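Galactose-1-phosphate uridylyltransferase (Bacillus cereus, PDB 4QVU) is of unknown function but has a HIT-like fold, binds zinc and may transfer uridylyl groups between sugar phosphates. Local coordinates at residues A[184-187]-A[188-192]; A[208-212]-A[213-217]; A[223-226]-A[227-231]. All blocks are in the same frame, centred on the assembly; numbering follows the deposited sequence.

Contact 1: A[184-187]-A[188-192]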
ATOM      1  N   ASN A 184      23.356  15.016 -15.672  1.00 79.55           N
ATOM      2  CA  ASN A 184      23.905  13.822 -16.314  1.00 80.70           C
ATOM      3  C   ASN A 184      23.120  12.570 -15.906  1.00 82.10           C
ATOM      4  O   ASN A 184      22.827  11.742 -16.766  1.00 81.63           O
ATOM      5  CB  ASN A 184      25.391  13.640 -15.988  1.00 85.49           C
ATOM      6  CG  ASN A 184      26.025  12.471 -16.718  1.00112.20           C
ATOM      7  OD1 ASN A 184      26.015  12.392 -17.958  1.00106.06           O
ATOM      8  ND2 ASN A 184      26.587  11.534 -15.963  1.00103.91           N
ATOM      9  N   TYR A 185      22.777  12.443 -14.603  1.00 76.90           N
ATOM     10  CA  TYR A 185      22.019  11.317 -14.047  1.00 74.60           C
ATOM     11  C   TYR A 185      20.593  11.305 -14.598  1.00 75.75           C
ATOM     12  O   TYR A 185      20.078  10.224 -14.889  1.00 74.52           O
ATOM     13  CB  TYR A 185      22.011  11.364 -12.513  1.00 74.94           C
ATOM     14  CG  TYR A 185      23.195  10.665 -11.875  1.00 78.69           C
ATOM     15  CD1 TYR A 185      24.498  11.098 -12.108  1.00 82.60           C
ATOM     16  CD2 TYR A 185      23.010   9.605 -10.992  1.00 79.20           C
ATOM     17  CE1 TYR A 185      25.589  10.462 -11.524  1.00 84.81           C
ATOM     18  CE2 TYR A 185      24.095   8.965 -10.391  1.00 81.97           C
ATOM     19  CZ  TYR A 185      25.383   9.392 -10.668  1.00 91.94           C
ATOM     20  OH  TYR A 185      26.461   8.777 -10.078  1.00 96.76           O
ATOM     21  N   ILE A 186      19.967  12.493 -14.780  1.00 71.00           N
ATOM     22  CA  ILE A 186      18.622  12.580 -15.365  1.00 68.32           C
ATOM     23  C   ILE A 186      18.697  12.054 -16.800  1.00 72.51           C
ATOM     24  O   ILE A 186      17.958  11.138 -17.143  1.00 71.71           O
ATOM     25  CB  ILE A 186      18.020  14.011 -15.301  1.00 70.36           C
ATOM     26  CG1 ILE A 186      17.783  14.463 -13.847  1.00 68.82           C
ATOM     27  CG2 ILE A 186      16.716  14.085 -16.116  1.00 70.55           C
ATOM     28  CD1 ILE A 186      17.494  15.953 -13.696  1.00 69.61           C
ATOM     29  N   GLN A 187      19.645  12.578 -17.605  1.00 70.64           N
ATOM     30  CA  GLN A 187      19.816  12.195 -19.002  1.00 70.79           C
ATOM     31  C   GLN A 187      20.018  10.685 -19.153  1.00 74.28           C
ATOM     32  O   GLN A 187      19.340  10.095 -19.986  1.00 74.73           O
ATOM     33  CB  GLN A 187      20.973  12.947 -19.653  1.00 73.85           C
ATOM     34  CG  GLN A 187      20.990  12.759 -21.167  1.00 81.71           C
ATOM     35  CD  GLN A 187      22.061  13.545 -21.861  1.00 91.31           C
ATOM     36  OE1 GLN A 187      23.233  13.543 -21.465  1.00 86.27           O
ATOM     37  NE2 GLN A 187      21.688  14.163 -22.967  1.00 79.93           N
ATOM     38  N   GLN A 188      20.888  10.057 -18.339  1.00 70.81           N
ATOM     39  CA  GLN A 188      21.144   8.611 -18.430  1.00 71.32           C
ATOM     40  C   GLN A 188      19.918   7.802 -18.016  1.00 74.11           C
ATOM     41  O   GLN A 188      19.576   6.849 -18.718  1.00 75.17           O
ATOM     42  CB  GLN A 188      22.362   8.184 -17.590  1.00 73.65           C
ATOM     43  CG  GLN A 188      23.704   8.734 -18.094  1.00 83.96           C
ATOM     44  CD  GLN A 188      23.934   8.462 -19.567  1.00100.74           C
ATOM     45  OE1 GLN A 188      23.728   9.337 -20.420  1.00 92.95           O
ATOM     46  NE2 GLN A 188      24.312   7.231 -19.903  1.00 95.52           N
ATOM     47  N   THR A 189      19.232   8.198 -16.925  1.00 68.27           N
ATOM     48  CA  THR A 189      18.042   7.495 -16.461  1.00 66.44           C
ATOM     49  C   THR A 189      16.957   7.599 -17.538  1.00 70.32           C
ATOM     50  O   THR A 189      16.328   6.590 -17.826  1.00 71.29           O
ATOM     51  CB  THR A 189      17.561   8.014 -15.091  1.00 72.63           C
ATOM     52  OG1 THR A 189      18.653   8.021 -14.156  1.00 67.63           O
ATOM     53  CG2 THR A 189      16.408   7.182 -14.525  1.00 68.78           C
ATOM     54  N   VAL A 190      16.783   8.778 -18.166  1.00 66.72           N
ATOM     55  CA  VAL A 190      15.808   8.999 -19.250  1.00 66.69           C
ATOM     56  C   VAL A 190      16.169   8.091 -20.446  1.00 72.43           C
ATOM     57  O   VAL A 190      15.293   7.379 -20.947  1.00 72.67           O
ATOM     58  CB  VAL A 190      15.726  10.501 -19.656  1.00 70.57           C
ATOM     59  CG1 VAL A 190      15.124  10.696 -21.052  1.00 71.33           C
ATOM     60  CG2 VAL A 190      14.952  11.302 -18.613  1.00 68.40           C
ATOM     61  N   ARG A 191      17.458   8.083 -20.856  1.00 70.23           N
ATOM     62  CA  ARG A 191      17.979   7.257 -21.952  1.00 72.36           C
ATOM     63  C   ARG A 191      17.657   5.784 -21.716  1.00 77.88           C
ATOM     64  O   ARG A 191      17.229   5.112 -22.653  1.00 80.18           O
ATOM     65  CB  ARG A 191      19.491   7.450 -22.135  1.00 71.04           C
ATOM     66  CG  ARG A 191      19.831   8.701 -22.917  1.00 75.15           C
ATOM     67  CD  ARG A 191      21.307   9.028 -22.891  1.00 82.46           C
ATOM     68  NE  ARG A 191      21.619  10.088 -23.849  1.00 90.38           N
ATOM     69  CZ  ARG A 191      22.758  10.771 -23.879  1.00100.95           C
ATOM     70  NH1 ARG A 191      23.698  10.549 -22.970  1.00 84.39           N
ATOM     71  NH2 ARG A 191      22.952  11.708 -24.797  1.00 87.55           N
ATOM     72  N   TYR A 192      17.811   5.302 -20.464  1.00 72.04           N
ATOM     73  CA  TYR A 192      17.503   3.923 -20.084  1.00 71.14           C
ATOM     74  C   TYR A 192      16.005   3.642 -20.235  1.00 72.89           C
ATOM     75  O   TYR A 192      15.650   2.592 -20.768  1.00 73.22           O
ATOM     76  CB  TYR A 192      17.965   3.627 -18.639  1.00 70.95           C
ATOM     77  CG  TYR A 192      17.347   2.384 -18.033  1.00 71.05           C
ATOM     78  CD1 TYR A 192      17.768   1.112 -18.416  1.00 74.52           C
ATOM     79  CD2 TYR A 192      16.335   2.478 -17.081  1.00 69.14           C
ATOM     80  CE1 TYR A 192      17.189  -0.033 -17.873  1.00 74.47           C
ATOM     81  CE2 TYR A 192      15.746   1.341 -16.537  1.00 68.49           C
ATOM     82  CZ  TYR A 192      16.175   0.088 -16.937  1.00 75.62           C
ATOM     83  OH  TYR A 192      15.582  -1.025 -16.399  1.00 75.86           O
TER

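Contact 2: A[208-212]-A[213-217]. With PG4 (tetraethylene glycol), chain C.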
ATOM      1  N   PHE A 208      10.508  17.616  -9.714  1.00 60.82           N
ATOM      2  CA  PHE A 208      11.553  18.183  -8.883  1.00 61.14           C
ATOM      3  C   PHE A 208      10.981  18.569  -7.543  1.00 65.68           C
ATOM      4  O   PHE A 208       9.821  18.974  -7.447  1.00 64.45           O
ATOM      5  CB  PHE A 208      12.217  19.379  -9.566  1.00 63.72           C
ATOM      6  CG  PHE A 208      13.105  19.006 -10.729  1.00 64.91           C
ATOM      7  CD1 PHE A 208      12.567  18.794 -12.000  1.00 66.19           C
ATOM      8  CD2 PHE A 208      14.484  18.907 -10.567  1.00 66.86           C
ATOM      9  CE1 PHE A 208      13.394  18.468 -13.081  1.00 67.38           C
ATOM     10  CE2 PHE A 208      15.312  18.583 -11.654  1.00 69.87           C
ATOM     11  CZ  PHE A 208      14.760  18.373 -12.905  1.00 67.35           C
ATOM     12  N   TYR A 209      11.803  18.396  -6.498  1.00 64.10           N
ATOM     13  CA  TYR A 209      11.463  18.695  -5.104  1.00 64.11           C
ATOM     14  C   TYR A 209      12.638  19.349  -4.388  1.00 69.08           C
ATOM     15  O   TYR A 209      13.797  18.992  -4.638  1.00 67.27           O
ATOM     16  CB  TYR A 209      11.055  17.408  -4.333  1.00 63.58           C
ATOM     17  CG  TYR A 209      10.142  16.451  -5.080  1.00 62.33           C
ATOM     18  CD1 TYR A 209      10.650  15.573  -6.035  1.00 63.09           C
ATOM     19  CD2 TYR A 209       8.787  16.355  -4.762  1.00 61.52           C
ATOM     20  CE1 TYR A 209       9.821  14.695  -6.727  1.00 61.44           C
ATOM     21  CE2 TYR A 209       7.955  15.445  -5.415  1.00 60.48           C
ATOM     22  CZ  TYR A 209       8.474  14.634  -6.413  1.00 64.95           C
ATOM     23  OH  TYR A 209       7.678  13.732  -7.070  1.00 62.05           O
ATOM     24  N   TYR A 210      12.331  20.310  -3.505  1.00 67.50           N
ATOM     25  CA  TYR A 210      13.298  20.937  -2.617  1.00 69.69           C
ATOM     26  C   TYR A 210      12.841  20.539  -1.224  1.00 75.88           C
ATOM     27  O   TYR A 210      11.882  21.105  -0.696  1.00 74.81           O
ATOM     28  CB  TYR A 210      13.456  22.462  -2.832  1.00 72.82           C
ATOM     29  CG  TYR A 210      14.518  23.058  -1.931  1.00 78.07           C
ATOM     30  CD1 TYR A 210      15.867  22.996  -2.275  1.00 81.36           C
ATOM     31  CD2 TYR A 210      14.183  23.622  -0.702  1.00 80.35           C
ATOM     32  CE1 TYR A 210      16.853  23.502  -1.429  1.00 84.77           C
ATOM     33  CE2 TYR A 210      15.161  24.120   0.157  1.00 83.46           C
ATOM     34  CZ  TYR A 210      16.494  24.060  -0.213  1.00 93.60           C
ATOM     35  OH  TYR A 210      17.462  24.545   0.627  1.00100.62           O
ATOM     36  N   LEU A 211      13.442  19.451  -0.704  1.00 75.11           N
ATOM     37  CA  LEU A 211      13.086  18.813   0.564  1.00 76.33           C
ATOM     38  C   LEU A 211      14.320  18.588   1.420  1.00 83.11           C
ATOM     39  O   LEU A 211      15.336  18.143   0.895  1.00 83.27           O
ATOM     40  CB  LEU A 211      12.397  17.462   0.246  1.00 75.03           C
ATOM     41  CG  LEU A 211      11.909  16.596   1.426  1.00 81.15           C
ATOM     42  CD1 LEU A 211      10.733  17.245   2.165  1.00 82.46           C
ATOM     43  CD2 LEU A 211      11.482  15.228   0.951  1.00 82.00           C
ATOM     44  N   ASN A 212      14.233  18.884   2.739  1.00 81.57           N
ATOM     45  CA  ASN A 212      15.308  18.710   3.738  1.00 83.37           C
ATOM     46  C   ASN A 212      16.667  19.257   3.212  1.00 87.56           C
ATOM     47  O   ASN A 212      17.710  18.611   3.369  1.00 87.89           O
ATOM     48  CB  ASN A 212      15.448  17.223   4.145  1.00 83.82           C
ATOM     49  CG  ASN A 212      14.200  16.563   4.700  1.00105.73           C
ATOM     50  OD1 ASN A 212      13.923  15.389   4.428  1.00 99.75           O
ATOM     51  ND2 ASN A 212      13.427  17.279   5.502  1.00 97.26           N
ATOM     52  N   GLU A 213      16.618  20.445   2.564  1.00 83.39           N
ATOM     53  CA  GLU A 213      17.746  21.190   1.980  1.00 83.91           C
ATOM     54  C   GLU A 213      18.477  20.351   0.891  1.00 85.03           C
ATOM     55  O   GLU A 213      19.682  20.520   0.680  1.00 87.09           O
ATOM     56  CB  GLU A 213      18.726  21.650   3.071  1.00 88.28           C
ATOM     57  CG  GLU A 213      18.135  22.682   4.020  1.00101.19           C
ATOM     58  CD  GLU A 213      19.044  23.096   5.161  1.00128.96           C
ATOM     59  OE1 GLU A 213      20.149  23.626   4.895  1.00118.46           O
ATOM     60  OE2 GLU A 213      18.628  22.931   6.331  1.00130.74           O
ATOM     61  N   LYS A 214      17.715  19.491   0.170  1.00 76.35           N
ATOM     62  CA  LYS A 214      18.194  18.647  -0.938  1.00 73.98           C
ATOM     63  C   LYS A 214      17.394  18.908  -2.206  1.00 74.67           C
ATOM     64  O   LYS A 214      16.200  19.200  -2.115  1.00 74.24           O
ATOM     65  CB  LYS A 214      18.098  17.142  -0.604  1.00 74.62           C
ATOM     66  CG  LYS A 214      18.832  16.657   0.624  1.00 86.38           C
ATOM     67  CD  LYS A 214      18.281  15.289   0.983  1.00 90.68           C
ATOM     68  CE  LYS A 214      18.714  14.810   2.337  1.00 95.36           C
ATOM     69  NZ  LYS A 214      18.001  13.567   2.708  1.00 96.54           N
ATOM     70  N   ILE A 215      18.026  18.757  -3.382  1.00 68.86           N
ATOM     71  CA  ILE A 215      17.336  18.880  -4.663  1.00 67.03           C
ATOM     72  C   ILE A 215      17.181  17.470  -5.186  1.00 69.37           C
ATOM     73  O   ILE A 215      18.173  16.758  -5.370  1.00 70.44           O
ATOM     74  CB  ILE A 215      17.999  19.846  -5.681  1.00 70.99           C
ATOM     75  CG1 ILE A 215      17.970  21.297  -5.130  1.00 72.73           C
ATOM     76  CG2 ILE A 215      17.286  19.746  -7.060  1.00 68.72           C
ATOM     77  CD1 ILE A 215      18.741  22.342  -5.934  1.00 83.92           C
ATOM     78  N   ILE A 216      15.920  17.054  -5.356  1.00 63.45           N
ATOM     79  CA  ILE A 216      15.536  15.719  -5.796  1.00 60.78           C
ATOM     80  C   ILE A 216      14.817  15.783  -7.123  1.00 64.47           C
ATOM     81  O   ILE A 216      13.902  16.595  -7.304  1.00 63.82           O
ATOM     82  CB  ILE A 216      14.636  15.011  -4.741  1.00 61.76           C
ATOM     83  CG1 ILE A 216      15.288  15.018  -3.333  1.00 62.86           C
ATOM     84  CG2 ILE A 216      14.257  13.586  -5.206  1.00 60.35           C
ATOM     85  CD1 ILE A 216      14.377  14.619  -2.164  1.00 65.37           C
ATOM     86  N   CYS A 217      15.197  14.880  -8.033  1.00 60.91           N
ATOM     87  CA  CYS A 217      14.486  14.695  -9.274  1.00 59.53           C
ATOM     88  C   CYS A 217      13.963  13.278  -9.323  1.00 62.98           C
ATOM     89  O   CYS A 217      14.746  12.324  -9.355  1.00 63.51           O
ATOM     90  CB  CYS A 217      15.318  15.024 -10.506  1.00 60.42           C
ATOM     91  SG  CYS A 217      14.414  14.760 -12.054  1.00 63.58           S
TER
HETATM   92  O1  PG4 C 301      15.133  13.099   2.671  1.00 87.68           O
HETATM   93  C1  PG4 C 301      14.904  11.770   2.216  1.00 86.57           C
HETATM   94  C2  PG4 C 301      15.364  11.552   0.796  1.00 86.77           C
HETATM   95  O2  PG4 C 301      16.775  11.693   0.669  1.00 87.68           O
HETATM   96  C3  PG4 C 301      17.453  10.460   0.432  1.00 87.77           C
HETATM   97  C4  PG4 C 301      18.872  10.697  -0.022  1.00 88.14           C
HETATM   98  O3  PG4 C 301      19.675  11.360   0.960  1.00 87.80           O

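Contact 3: A[223-226]-A[227-231]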
ATOM      1  N   PHE A 223       3.496   4.299 -18.785  1.00 71.11           N
ATOM      2  CA  PHE A 223       3.107   3.264 -19.755  1.00 72.73           C
ATOM      3  C   PHE A 223       1.719   2.746 -19.433  1.00 75.37           C
ATOM      4  O   PHE A 223       1.294   2.811 -18.275  1.00 73.88           O
ATOM      5  CB  PHE A 223       4.138   2.093 -19.747  1.00 74.54           C
ATOM      6  CG  PHE A 223       4.482   1.564 -18.372  1.00 74.38           C
ATOM      7  CD1 PHE A 223       5.476   2.165 -17.604  1.00 76.21           C
ATOM      8  CD2 PHE A 223       3.791   0.483 -17.829  1.00 76.43           C
ATOM      9  CE1 PHE A 223       5.758   1.712 -16.306  1.00 75.81           C
ATOM     10  CE2 PHE A 223       4.088   0.016 -16.539  1.00 77.92           C
ATOM     11  CZ  PHE A 223       5.069   0.637 -15.786  1.00 74.97           C
ATOM     12  N   VAL A 224       1.011   2.238 -20.443  1.00 72.51           N
ATOM     13  CA  VAL A 224      -0.297   1.636 -20.197  1.00 72.12           C
ATOM     14  C   VAL A 224       0.000   0.260 -19.593  1.00 74.95           C
ATOM     15  O   VAL A 224       0.702  -0.551 -20.207  1.00 76.06           O
ATOM     16  CB  VAL A 224      -1.217   1.600 -21.455  1.00 77.72           C
ATOM     17  CG1 VAL A 224      -2.520   0.858 -21.171  1.00 77.54           C
ATOM     18  CG2 VAL A 224      -1.509   3.015 -21.958  1.00 78.03           C
ATOM     19  N   VAL A 225      -0.426   0.051 -18.346  1.00 68.95           N
ATOM     20  CA  VAL A 225      -0.184  -1.214 -17.639  1.00 67.83           C
ATOM     21  C   VAL A 225      -0.974  -2.336 -18.350  1.00 72.64           C
ATOM     22  O   VAL A 225      -2.102  -2.107 -18.812  1.00 72.92           O
ATOM     23  CB  VAL A 225      -0.539  -1.119 -16.121  1.00 69.44           C
ATOM     24  CG1 VAL A 225      -0.150  -2.389 -15.376  1.00 68.22           C
ATOM     25  CG2 VAL A 225       0.132   0.098 -15.473  1.00 67.96           C
ATOM     26  N   SER A 226      -0.339  -3.523 -18.475  1.00 68.95           N
ATOM     27  CA  SER A 226      -0.905  -4.737 -19.059  1.00 69.71           C
ATOM     28  C   SER A 226      -2.233  -5.127 -18.344  1.00 71.97           C
ATOM     29  O   SER A 226      -2.282  -5.126 -17.108  1.00 70.04           O
ATOM     30  CB  SER A 226       0.105  -5.878 -18.970  1.00 73.08           C
ATOM     31  OG  SER A 226      -0.480  -7.147 -19.232  1.00 86.63           O
ATOM     32  N   PRO A 227      -3.304  -5.471 -19.100  1.00 68.28           N
ATOM     33  CA  PRO A 227      -4.581  -5.835 -18.458  1.00 67.53           C
ATOM     34  C   PRO A 227      -4.482  -7.056 -17.540  1.00 71.19           C
ATOM     35  O   PRO A 227      -5.208  -7.131 -16.551  1.00 70.51           O
ATOM     36  CB  PRO A 227      -5.495  -6.147 -19.639  1.00 71.83           C
ATOM     37  CG  PRO A 227      -4.889  -5.471 -20.786  1.00 77.60           C
ATOM     38  CD  PRO A 227      -3.420  -5.510 -20.568  1.00 71.93           C
ATOM     39  N   LEU A 228      -3.581  -8.002 -17.853  1.00 67.81           N
ATOM     40  CA  LEU A 228      -3.385  -9.218 -17.070  1.00 66.67           C
ATOM     41  C   LEU A 228      -2.734  -8.891 -15.743  1.00 68.11           C
ATOM     42  O   LEU A 228      -2.979  -9.596 -14.775  1.00 67.14           O
ATOM     43  CB  LEU A 228      -2.560 -10.245 -17.845  1.00 68.35           C
ATOM     44  CG  LEU A 228      -3.380 -11.300 -18.577  1.00 76.46           C
ATOM     45  CD1 LEU A 228      -4.386 -10.679 -19.545  1.00 78.43           C
ATOM     46  CD2 LEU A 228      -2.489 -12.297 -19.268  1.00 81.83           C
ATOM     47  N   TYR A 229      -1.977  -7.786 -15.680  1.00 64.20           N
ATOM     48  CA  TYR A 229      -1.363  -7.309 -14.456  1.00 62.24           C
ATOM     49  C   TYR A 229      -2.388  -6.505 -13.642  1.00 65.81           C
ATOM     50  O   TYR A 229      -2.483  -6.701 -12.427  1.00 66.01           O
ATOM     51  CB  TYR A 229      -0.096  -6.464 -14.731  1.00 63.21           C
ATOM     52  CG  TYR A 229       0.664  -6.171 -13.456  1.00 64.08           C
ATOM     53  CD1 TYR A 229       1.534  -7.111 -12.911  1.00 66.73           C
ATOM     54  CD2 TYR A 229       0.413  -5.016 -12.719  1.00 63.31           C
ATOM     55  CE1 TYR A 229       2.176  -6.888 -11.695  1.00 66.78           C
ATOM     56  CE2 TYR A 229       1.041  -4.787 -11.498  1.00 63.37           C
ATOM     57  CZ  TYR A 229       1.933  -5.723 -10.995  1.00 73.97           C
ATOM     58  OH  TYR A 229       2.583  -5.518  -9.803  1.00 77.63           O
ATOM     59  N   VAL A 230      -3.146  -5.602 -14.298  1.00 61.49           N
ATOM     60  CA  VAL A 230      -4.159  -4.756 -13.644  1.00 59.78           C
ATOM     61  C   VAL A 230      -5.199  -5.621 -12.908  1.00 63.35           C
ATOM     62  O   VAL A 230      -5.478  -5.362 -11.736  1.00 63.30           O
ATOM     63  CB  VAL A 230      -4.853  -3.788 -14.635  1.00 63.40           C
ATOM     64  CG1 VAL A 230      -6.123  -3.186 -14.045  1.00 62.91           C
ATOM     65  CG2 VAL A 230      -3.898  -2.693 -15.071  1.00 61.89           C
ATOM     66  N   GLY A 231      -5.724  -6.645 -13.572  1.00 59.58           N
ATOM     67  CA  GLY A 231      -6.760  -7.484 -12.978  1.00 59.21           C
ATOM     68  C   GLY A 231      -6.310  -8.721 -12.239  1.00 61.12           C
ATOM     69  O   GLY A 231      -7.053  -9.232 -11.400  1.00 59.96           O
TER

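Contact 1: A[184-187]-A[188-192]
Gln-187 lies flat over the guanidinium of Arg-191, one helical turn further on. Its CB leaves the helix beside the peptide to Gln-188. CG, placed anti to the backbone N (chi1 -169°), lies against NE and CZ of Arg-191. CD then stands 3.4 Å above the centre of the guanidinium plane, and the two planes are only 14° apart, a stack of amide on guanidinium. At the tip OE1 lies over NH1 without the angle for a bond, and NE2 over NH2, two donors that do not bond; NE2 gives its hydrogens to the backbone O of Ile-74 and of Tyr-77. Glutamine suits this place because a flat, neutral amide can stack on the cation while its NH2 serves backbone carbonyls.

The whole contact lies within helix 179-195, which packs on the antiparallel sheet and whose early part carries the zinc ligand Glu-181. Gln-188 meets the same guanidinium at its edge: NH1 of Arg-191 donates to OE1 of Gln-188 at 2.8 Å, in the carbonyl plane. Stack and edge bond together would limit rotation of the guanidinium, whose NE also binds the O of Ala-75.

On the sheet side, Thr-189 OG1 donates to Tyr-185 O at 2.7 Å, satisfying a buried hydroxyl; Thr-189 N reaches that oxygen from the opposite face of the carbonyl plane. Ile-186 CG2 touches Val-190 CG2 at 4.1 Å, beta-branched residues facing strand 203-211.

Contact 2: A[208-212]-A[213-217]
With CG of Phe-208 beside its backbone N (chi1 -72°) and SG of Cys-217 anti to its own (chi1 179°), the thiol is carried over one face of the ring. SG stands 3.7 Å above the plane, offset toward the rim and nearest CZ, a sulfur-aromatic contact; CB of Cys-217 adds a CH-pi contact over the same face. The small, polarisable cysteine suits a buried place facing Ile-186 of helix 179-195.

These residues belong to a beta hairpin closed by a type I' turn from Leu-211 to Lys-214. Asn-212 and Glu-213 form its corners, both in the left-handed region that this turn requires and that asparagine enters more readily than most residues. Tyr-209 and Ile-216 form a hydrogen-bonded pair, Ile-216 N reaching Tyr-209 O almost straight (175°). In the next, non-hydrogen-bonded pair, CG1 of Ile-215 meets the edge of the Tyr-210 ring at CD1, 3.9 Å away. The Tyr-210 hydroxyl end lies alongside Glu-213, touching its CA and CG.

Lys-214 and Leu-211 share the other face with Tyr-209 and Ile-216. A tetraethylene glycol, probably from the crystallisation liquor, curls beside Lys-214 NZ, which donates to its terminal hydroxyl O1 at 2.9 Å and to ether oxygens O2 and O3. O1 also bonds weakly to Asn-212 OD1. The oxygen dipoles probably solvate the ammonium charge much as water would, whereas the Phe-208 and Cys-217 pair probably rests largely on dispersion.

Contact 3: A[223-226]-A[227-231]
Ser-226 O accepts a hydrogen bond from Val-230 N at 3.0 Å, nearly straight at the hydrogen (165°), which is the first full turn of the helix. Ser-226 O also takes a weak bond from Tyr-229 N, again 3.0 Å long but bent to 133°, so two successive amides converge on a single carbonyl.

The side-chain oxygen of Ser-226 behaves differently. OG, anti to the backbone N (chi1 166°), lies over the start of the helix, near the ring nitrogen of Pro-227, which has no hydrogen to share. Its hydrogen bond goes instead to OE1 of Gln-236, further along the chain. Ser-226 holds the N-cap position of helix 227-232, the short helix that follows strand 214-222, and Pro-227 is well placed after it: in the first turn the amide hydrogen has no helical carbonyl to bond, so proline costs nothing there, and its ring suits the helical backbone.

Apolar contacts are made by Val-225, whose CB points toward the helix. One methyl does the work: CG1 reaches CG2 of Val-230 at 3.8 Å and, equally close, CD2 of the Tyr-229 ring at 3.8 Å, approaching that ring obliquely. A branched valine can fill this angle between two helix residues without a long, flexible chain, and Val-230 answers with a methyl of its own.

Val-225 O accepts from NH2 of Arg-222 of the second subunit, against which Val-230 also packs, placing the helix start at a subunit interface. Gly-231 O takes the hydroxyl of Tyr-209 of that subunit, and Tyr-229 packs on Asp-141 of the third.

Overall arrangement
Following the chain, the three contacts come in series, each closing before the next opens, so none nests in or crosses another. Contact 1 closes successive turns within helix 179-195. The chain then enters strand 203-211, and contact 2 closes the tight turn into strand 214-222, joining neighbouring strands in the middle of the sheet. Contacts 1 and 2 touch: Ile-186 CD1 lies 3.7 Å from Cys-217 SG, fastening helix to sheet. Contact 3 follows strand 214-222 at the start of helix 227-232, about 15 Å from contact 2 at the nearest atoms. Contacts 2 and 3 both reach the second subunit, linking the hairpin and the short helix to the assembly.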